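Local atomic coordinates of translation initiation factor 6 (Methanocaldococcus jannaschii, PDB entry 1G61), a protein that binds the 50S ribosomal subunit and keeps it from joining the 30S subunit to form the 70S initiation complex. Residues A[19-24]-A[44-49]; A[49-54]-A[82-87]. One frame throughout, in Å; residues are numbered along the deposited sequence.

Interaction 1: residues A[19-24]-A[44-49]; sequences ALTTEE and LETKCL
T46 reaches across to the turn at residues 22-24 and packs against its backbone. T46 CB lies 3.6 Å from E24 O. The methyl T46 CG2, anti to the carbonyl carbon of its own residue (OG1 chi1 50°), points at the turn, 3.6 Å from T22 O and 3.7 Å from E23 O. The other branch, OG1, is hydrogen-bonded to T26 OG1 on strand 25-28. T26 OG1 also bonds T21 OG1, so the side chain of T26 links the two segments. T21 OG1 meets L44 as well, with the leucine methyl L44 CD1 at 3.5 Å; the two side chains cross obliquely. The one direct hydrogen bond between the segments is a backbone one, K47 N to E24 O, 3.0 Å long and nearly straight at 166°. The turn itself is an ST turn, E24 N donating to T22 OG1. K205 NZ binds both E23 O and E45 O, and N203 ND2 binds both T22 O and L44 O. Beyond the single direct bond, then, T26, K205 and N203 each bond to both segments, tying the turn before strand 25-28 to the start of strand 47-50, and methyl groups pack between the polar atoms.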
loop_
_atom_site.group_PDB
_atom_site.type_symbol
_atom_site.label_atom_id
_atom_site.label_comp_id
_atom_site.label_asym_id
_atom_site.label_seq_id
_atom_site.Cartn_x
_atom_site.Cartn_y
_atom_site.Cartn_z
ATOM N N ALA A 19 3.265 3.854 -5.939
ATOM C CA ALA A 19 4.228 3.414 -4.951
ATOM C C ALA A 19 3.599 2.576 -3.872
ATOM O O ALA A 19 2.404 2.646 -3.666
ATOM C CB ALA A 19 4.820 4.648 -4.245
ATOM N N LEU A 20 4.437 1.782 -3.204
ATOM C CA LEU A 20 3.970 1.061 -2.015
ATOM C C LEU A 20 5.093 1.143 -0.977
ATOM O O LEU A 20 6.295 1.284 -1.329
ATOM C CB LEU A 20 3.539 -0.358 -2.261
ATOM C CG LEU A 20 4.592 -1.373 -2.704
ATOM C CD1 LEU A 20 5.403 -2.026 -1.591
ATOM C CD2 LEU A 20 3.854 -2.517 -3.397
ATOM N N THR A 21 4.770 0.945 0.283
ATOM C CA THR A 21 5.776 0.840 1.334
ATOM C C THR A 21 5.420 -0.227 2.374
ATOM O O THR A 21 4.249 -0.571 2.581
ATOM C CB THR A 21 5.916 2.214 2.050
ATOM O OG1 THR A 21 7.150 2.229 2.812
ATOM C CG2 THR A 21 4.753 2.579 2.952
ATOM N N THR A 22 6.475 -0.711 3.015
ATOM C CA THR A 22 6.360 -1.500 4.228
ATOM C C THR A 22 7.104 -0.712 5.315
ATOM O O THR A 22 7.437 0.473 5.118
ATOM C CB THR A 22 6.920 -2.913 4.054
ATOM O OG1 THR A 22 8.343 -2.858 3.978
ATOM C CG2 THR A 22 6.368 -3.523 2.780
ATOM N N GLU A 23 7.355 -1.358 6.463
ATOM C CA GLU A 23 8.253 -0.757 7.460
ATOM C C GLU A 23 9.688 -0.717 6.937
ATOM O O GLU A 23 10.454 0.121 7.451
ATOM C CB GLU A 23 8.254 -1.510 8.791
ATOM C CG GLU A 23 6.880 -1.581 9.457
ATOM C CD GLU A 23 6.422 -0.222 9.925
ATOM O OE1 GLU A 23 7.232 0.556 10.486
ATOM O OE2 GLU A 23 5.225 0.101 9.757
ATOM N N GLU A 24 10.062 -1.557 5.980
ATOM C CA GLU A 24 11.479 -1.696 5.600
ATOM C C GLU A 24 11.797 -1.202 4.213
ATOM O O GLU A 24 12.914 -0.680 3.979
ATOM C CB GLU A 24 11.945 -3.151 5.759
ATOM C CG GLU A 24 11.855 -3.665 7.196
ATOM C CD GLU A 24 10.542 -4.195 7.750
ATOM O OE1 GLU A 24 9.562 -4.590 7.009
ATOM O OE2 GLU A 24 10.406 -4.267 9.027
ATOM N N LEU A 44 9.700 7.935 5.498
ATOM C CA LEU A 44 9.245 6.569 5.805
ATOM C C LEU A 44 10.303 5.756 6.520
ATOM O O LEU A 44 9.989 4.682 7.075
ATOM C CB LEU A 44 8.841 5.871 4.492
ATOM C CG LEU A 44 7.685 6.559 3.770
ATOM C CD1 LEU A 44 7.405 5.753 2.513
ATOM C CD2 LEU A 44 6.453 6.685 4.670
ATOM N N GLU A 45 11.546 6.234 6.521
ATOM C CA GLU A 45 12.724 5.545 7.122
ATOM C C GLU A 45 12.870 4.170 6.479
ATOM O O GLU A 45 12.964 3.169 7.163
ATOM C CB GLU A 45 12.538 5.462 8.649
ATOM C CG GLU A 45 12.408 6.838 9.274
ATOM C CD GLU A 45 12.284 6.850 10.775
ATOM O OE1 GLU A 45 12.855 5.945 11.437
ATOM O OE2 GLU A 45 11.600 7.787 11.261
ATOM N N THR A 46 12.907 4.100 5.153
ATOM C CA THR A 46 12.944 2.836 4.428
ATOM C C THR A 46 14.089 2.821 3.411
ATOM O O THR A 46 14.624 3.902 3.114
ATOM C CB THR A 46 11.650 2.619 3.608
ATOM O OG1 THR A 46 11.442 3.821 2.867
ATOM C CG2 THR A 46 10.466 2.351 4.516
ATOM N N LYS A 47 14.416 1.670 2.876
ATOM C CA LYS A 47 15.243 1.462 1.708
ATOM C C LYS A 47 14.331 1.514 0.473
ATOM O O LYS A 47 13.316 0.814 0.429
ATOM C CB LYS A 47 16.025 0.154 1.788
ATOM C CG LYS A 47 17.064 0.135 2.910
ATOM C CD LYS A 47 18.315 0.921 2.525
ATOM C CE LYS A 47 19.410 0.848 3.594
ATOM N NZ LYS A 47 20.670 1.497 3.118
ATOM N N CYS A 48 14.685 2.343 -0.482
ATOM C CA CYS A 48 13.830 2.615 -1.624
ATOM C C CYS A 48 14.394 1.962 -2.873
ATOM O O CYS A 48 15.589 2.076 -3.142
ATOM C CB CYS A 48 13.716 4.113 -1.856
ATOM S SG CYS A 48 12.712 4.951 -0.626
ATOM N N LEU A 49 13.537 1.304 -3.608
ATOM C CA LEU A 49 13.875 0.755 -4.919
ATOM C C LEU A 49 13.011 1.407 -5.993
ATOM O O LEU A 49 11.764 1.391 -5.855
ATOM C CB LEU A 49 13.605 -0.761 -4.963
ATOM C CG LEU A 49 13.771 -1.387 -6.352
ATOM C CD1 LEU A 49 15.221 -1.288 -6.836
ATOM C CD2 LEU A 49 13.292 -2.843 -6.357
#

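Interaction 2: residues A[49-54]-A[82-87]; sequences LQTNIG and DRIKNF
Q50 O takes two hydrogen bonds from R83, one from R83 NE at 2.8 Å and one from R83 NH2 at 2.9 Å. It is a side-on grip in which both nitrogens hold a single oxygen. The oxygen lies in the guanidinium plane, and both donors lie in the plane of the carbonyl. Neither bond is quite straight, with N-H...O angles of 152° at NE and 143° at NH2, as expected when two N-H groups converge on one acceptor. The two bonds together fix the rotation of the guanidinium. R83 gets there by leaving the helix with CG anti to the backbone N (chi1 177°) and running extended to NE, sliding past T51 in the opposite direction. On the way R83 CD passes T51 OG1 at 3.8 Å; that hydroxyl donates to N52 O.

L49 meets three side chains of the helix. L49 CD1 sits over one face of the R83 guanidinium, 3.6 Å from R83 NH2, while L49 CD2 touches I84 CG1 at 3.9 Å. L49 CB makes a CH-pi contact with F87, standing 3.6 Å from the ring centroid and almost exactly on the ring normal. On the helix side the leucine thus meets a charged flat group, an aliphatic chain and an aromatic face.

This is helix-on-sheet packing within the alpha/beta fold of the eIF-6 family, with an arginine capturing a backbone carbonyl where strand 47-50 ends. Helix 78-90 packs on one face of the sheet formed by 20-21, 25-28 and 47-50: F87 also reaches I25, and L49 touches L27, both on the middle strand. I84 also packs on L70 and L72 of strand 69-73, which I53 meets as well, and the backbone of L49 and T51 is bonded to L28.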
loop_
_atom_site.group_PDB
_atom_site.type_symbol
_atom_site.label_atom_id
_atom_site.label_comp_id
_atom_site.label_asym_id
_atom_site.label_seq_id
_atom_site.Cartn_x
_atom_site.Cartn_y
_atom_site.Cartn_z
ATOM N N LEU A 49 13.537 1.304 -3.608
ATOM C CA LEU A 49 13.875 0.755 -4.919
ATOM C C LEU A 49 13.011 1.407 -5.993
ATOM O O LEU A 49 11.764 1.391 -5.855
ATOM C CB LEU A 49 13.605 -0.761 -4.963
ATOM C CG LEU A 49 13.771 -1.387 -6.352
ATOM C CD1 LEU A 49 15.221 -1.288 -6.836
ATOM C CD2 LEU A 49 13.292 -2.843 -6.357
ATOM N N GLN A 50 13.638 1.943 -7.035
ATOM C CA GLN A 50 12.896 2.399 -8.207
ATOM C C GLN A 50 12.852 1.260 -9.209
ATOM O O GLN A 50 13.884 0.727 -9.602
ATOM C CB GLN A 50 13.589 3.613 -8.846
ATOM C CG GLN A 50 13.457 4.839 -7.916
ATOM C CD GLN A 50 14.040 6.085 -8.560
ATOM O OE1 GLN A 50 13.320 6.803 -9.307
ATOM N NE2 GLN A 50 15.297 6.358 -8.322
ATOM N N THR A 51 11.641 0.863 -9.630
ATOM C CA THR A 51 11.472 -0.254 -10.546
ATOM C C THR A 51 10.165 -0.087 -11.302
ATOM O O THR A 51 9.200 0.496 -10.809
ATOM C CB THR A 51 11.534 -1.597 -9.795
ATOM O OG1 THR A 51 11.549 -2.679 -10.757
ATOM C CG2 THR A 51 10.328 -1.851 -8.895
ATOM N N ASN A 52 10.098 -0.639 -12.512
ATOM C CA ASN A 52 8.848 -0.913 -13.175
ATOM C C ASN A 52 8.268 -2.233 -12.683
ATOM O O ASN A 52 9.018 -3.087 -12.170
ATOM C CB ASN A 52 9.064 -1.059 -14.690
ATOM C CG ASN A 52 9.397 0.234 -15.428
ATOM O OD1 ASN A 52 9.090 1.327 -14.979
ATOM N ND2 ASN A 52 10.035 0.043 -16.581
ATOM N N ILE A 53 6.970 -2.426 -12.888
ATOM C CA ILE A 53 6.320 -3.741 -12.757
ATOM C C ILE A 53 5.438 -3.958 -14.006
ATOM O O ILE A 53 4.596 -3.110 -14.247
ATOM C CB ILE A 53 5.508 -3.956 -11.475
ATOM C CG1 ILE A 53 6.430 -3.814 -10.242
ATOM C CG2 ILE A 53 4.777 -5.303 -11.488
ATOM C CD1 ILE A 53 5.755 -3.936 -8.887
ATOM N N GLY A 54 5.679 -5.022 -14.770
ATOM C CA GLY A 54 4.917 -5.237 -15.994
ATOM C C GLY A 54 5.225 -4.161 -17.014
ATOM O O GLY A 54 4.435 -3.931 -17.950
ATOM N N ASP A 82 14.328 -9.940 -11.438
ATOM C CA ASP A 82 15.724 -9.964 -11.114
ATOM C C ASP A 82 16.156 -8.709 -10.327
ATOM O O ASP A 82 16.892 -8.819 -9.312
ATOM C CB ASP A 82 16.614 -10.092 -12.350
ATOM C CG ASP A 82 16.545 -11.449 -13.007
ATOM O OD1 ASP A 82 17.135 -11.591 -14.106
ATOM O OD2 ASP A 82 15.947 -12.394 -12.466
ATOM N N ARG A 83 15.753 -7.540 -10.767
ATOM C CA ARG A 83 16.061 -6.261 -10.158
ATOM C C ARG A 83 15.536 -6.241 -8.718
ATOM O O ARG A 83 16.232 -5.812 -7.778
ATOM C CB ARG A 83 15.449 -5.085 -10.934
ATOM C CG ARG A 83 15.690 -3.726 -10.275
ATOM C CD ARG A 83 15.332 -2.585 -11.222
ATOM N NE ARG A 83 15.549 -1.305 -10.576
ATOM C CZ ARG A 83 16.752 -0.745 -10.291
ATOM N NH1 ARG A 83 17.889 -1.336 -10.611
ATOM N NH2 ARG A 83 16.760 0.435 -9.659
ATOM N N ILE A 84 14.293 -6.666 -8.555
ATOM C CA ILE A 84 13.701 -6.672 -7.204
ATOM C C ILE A 84 14.401 -7.662 -6.294
ATOM O O ILE A 84 14.753 -7.303 -5.154
ATOM C CB ILE A 84 12.198 -6.993 -7.312
ATOM C CG1 ILE A 84 11.436 -5.868 -8.009
ATOM C CG2 ILE A 84 11.595 -7.291 -5.934
ATOM C CD1 ILE A 84 10.032 -6.229 -8.466
ATOM N N LYS A 85 14.648 -8.878 -6.729
ATOM C CA LYS A 85 15.318 -9.853 -5.861
ATOM C C LYS A 85 16.736 -9.390 -5.559
ATOM O O LYS A 85 17.210 -9.619 -4.427
ATOM C CB LYS A 85 15.293 -11.246 -6.533
ATOM C CG LYS A 85 13.861 -11.813 -6.593
ATOM C CD LYS A 85 13.856 -13.248 -7.094
ATOM C CE LYS A 85 12.429 -13.766 -6.840
ATOM N NZ LYS A 85 12.349 -15.199 -7.183
ATOM N N ASN A 86 17.421 -8.755 -6.502
ATOM C CA ASN A 86 18.779 -8.274 -6.224
ATOM C C ASN A 86 18.739 -7.197 -5.142
ATOM O O ASN A 86 19.589 -7.208 -4.222
ATOM C CB ASN A 86 19.431 -7.758 -7.524
ATOM C CG ASN A 86 20.787 -7.152 -7.212
ATOM O OD1 ASN A 86 20.916 -5.917 -7.169
ATOM N ND2 ASN A 86 21.742 -8.013 -7.019
ATOM N N PHE A 87 17.794 -6.275 -5.210
ATOM C CA PHE A 87 17.639 -5.237 -4.184
ATOM C C PHE A 87 17.380 -5.858 -2.828
ATOM O O PHE A 87 17.961 -5.468 -1.802
ATOM C CB PHE A 87 16.457 -4.356 -4.622
ATOM C CG PHE A 87 15.884 -3.481 -3.504
ATOM C CD1 PHE A 87 16.532 -2.314 -3.113
ATOM C CD2 PHE A 87 14.732 -3.810 -2.830
ATOM C CE1 PHE A 87 16.008 -1.520 -2.099
ATOM C CE2 PHE A 87 14.176 -3.040 -1.814
ATOM C CZ PHE A 87 14.827 -1.877 -1.434
#

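From the N terminus, the chain runs through strand 20-21, turns at 22-24, and passes along strand 25-28 and helix 34-44 before interaction 1 closes that loop at the start of strand 47-50. Interaction 2 opens at L49, the residue both contacts include, and closes after helix 59-62 and strand 69-73, when helix 78-90 comes back to the end of the same strand. The two loops therefore follow in series and neither crosses the other. Their centres are about 13 Å apart, yet they meet directly, with F87 CZ 3.6 Å from K47 O. Strand 47-50 joins the turn before strand 25-28 to helix 78-90.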